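Side-chain contact in importin subunit beta-1 (Saccharomyces cerevisiae, PDB 5OWU), which carries proteins into the nucleus by pairing with importin alpha, the adaptor that recognises the classical nuclear localization signal of the cargo: residues Ala811-Pro814 / Asp815-Lys819. Sequence-based numbering, arbitrary orientation.
Sequences AMFP and DGSIK
Phe813 and Ile818, five residues apart, meet at the start of the loop that follows helix 796-812, and they illustrate how a chain leaving a helix can turn back so that a later apolar side chain packs on the first residue after the helix. The two cross at about a right angle. The CD1 methyl of Ile818 closes on CD1 of Phe813 at 3.5 Å, while CG1 of Ile818 lies 3.8 Å from CB of Phe813. Over one face of the ring sits the other branch, with CG2 of Ile818 4.2 Å above the plane and displaced toward the rim. This two-branched grip follows from chi1 of 65°, which wedges CG1 between the backbone N and the carbonyl carbon and leaves CG2 beside the N.

Asp815 approaches the aromatic residue differently. It lies alongside Phe813 and points the same way, its carboxylate plane only 25° from that of the ring. OD1 comes to the ring edge, near its plane, and stands 3.4 Å from CB of Phe813. The hydroxyl of Ser817 also reaches the ring: OG is 3.6 Å from CD2 of Phe813 in an oblique approach. OG of Ser817 is 2.5 Å from OD2 and 2.7 Å from OD1 of Asp815, so its one proton can make a hydrogen bond with either oxygen. Pro814 and then Gly816, the latter at a positive phi of 79°, bend the chain between these groups.

From the neighbouring helices, Val776 of helix 776-788 touches both Phe813 and Ile818, and Gln858 of helix 842-860 hydrogen-bonds to the carbonyl O of Phe813. The type I beta turn from Gly816 to Lys819 leads out of the short connection after HEAT repeat 18 and into HEAT repeat 19, a helix-to-helix connection in the alpha-solenoid of importin beta, with Phe813 and Ile818 buried and Asp815 on the exposed side.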
loop_
_atom_site.group_PDB
_atom_site.type_symbol
_atom_site.label_atom_id
_atom_site.label_comp_id
_atom_site.label_asym_id
_atom_site.label_seq_id
_atom_site.Cartn_x
_atom_site.Cartn_y
_atom_site.Cartn_z
ATOM N N ALA A 811 9.112 36.662 6.875
ATOM C CA ALA A 811 10.310 37.494 6.885
ATOM C C ALA A 811 10.445 38.305 5.605
ATOM O O ALA A 811 11.079 39.363 5.606
ATOM C CB ALA A 811 11.549 36.622 7.073
ATOM N N MET A 812 9.886 37.816 4.498
ATOM C CA MET A 812 10.029 38.527 3.235
ATOM C C MET A 812 9.189 39.796 3.179
ATOM O O MET A 812 9.490 40.694 2.386
ATOM C CB MET A 812 9.645 37.617 2.076
ATOM C CG MET A 812 10.667 36.547 1.775
ATOM S SD MET A 812 10.112 35.458 0.474
ATOM C CE MET A 812 9.860 36.624 -0.859
ATOM N N PHE A 813 8.117 39.887 3.967
ATOM C CA PHE A 813 7.242 41.057 3.913
ATOM C C PHE A 813 7.192 41.748 5.271
ATOM O O PHE A 813 6.286 41.479 6.079
ATOM C CB PHE A 813 5.832 40.657 3.474
ATOM C CG PHE A 813 5.761 40.062 2.084
ATOM C CD1 PHE A 813 5.934 38.702 1.888
ATOM C CD2 PHE A 813 5.500 40.866 0.979
ATOM C CE1 PHE A 813 5.859 38.153 0.619
ATOM C CE2 PHE A 813 5.422 40.320 -0.296
ATOM C CZ PHE A 813 5.602 38.966 -0.475
ATOM N N PRO A 814 8.125 42.653 5.578
ATOM C CA PRO A 814 8.014 43.430 6.820
ATOM C C PRO A 814 7.068 44.616 6.723
ATOM O O PRO A 814 6.864 45.300 7.730
ATOM C CB PRO A 814 9.456 43.892 7.055
ATOM C CG PRO A 814 10.007 44.059 5.685
ATOM C CD PRO A 814 9.363 42.978 4.838
ATOM N N ASP A 815 6.484 44.877 5.552
ATOM C CA ASP A 815 5.572 46.002 5.387
ATOM C C ASP A 815 4.201 45.757 6.002
ATOM O O ASP A 815 3.381 46.678 6.011
ATOM C CB ASP A 815 5.402 46.327 3.896
ATOM C CG ASP A 815 4.956 45.128 3.078
ATOM O OD1 ASP A 815 5.253 43.983 3.477
ATOM O OD2 ASP A 815 4.305 45.336 2.031
ATOM N N GLY A 816 3.922 44.556 6.501
ATOM C CA GLY A 816 2.603 44.262 7.024
ATOM C C GLY A 816 1.566 43.956 5.967
ATOM O O GLY A 816 0.388 43.808 6.303
ATOM N N SER A 817 1.971 43.844 4.697
ATOM C CA SER A 817 1.032 43.615 3.603
ATOM C C SER A 817 0.399 42.226 3.639
ATOM O O SER A 817 -0.606 42.002 2.954
ATOM C CB SER A 817 1.733 43.812 2.252
ATOM O OG SER A 817 2.991 43.162 2.211
ATOM N N ILE A 818 0.973 41.283 4.386
ATOM C CA ILE A 818 0.414 39.942 4.482
ATOM C C ILE A 818 0.089 39.567 5.930
ATOM O O ILE A 818 -0.138 38.396 6.236
ATOM C CB ILE A 818 1.354 38.909 3.831
ATOM C CG1 ILE A 818 2.684 38.813 4.590
ATOM C CG2 ILE A 818 1.602 39.280 2.373
ATOM C CD1 ILE A 818 3.542 37.631 4.162
ATOM N N LYS A 819 0.043 40.548 6.829
ATOM C CA LYS A 819 -0.192 40.238 8.237
ATOM C C LYS A 819 -1.568 39.628 8.472
ATOM O O LYS A 819 -1.760 38.933 9.469
ATOM C CB LYS A 819 -0.021 41.497 9.088
ATOM C CG LYS A 819 -1.068 42.572 8.853
ATOM C CD LYS A 819 -0.798 43.784 9.735
ATOM C CE LYS A 819 -1.819 44.885 9.517
ATOM N NZ LYS A 819 -1.544 46.065 10.380
#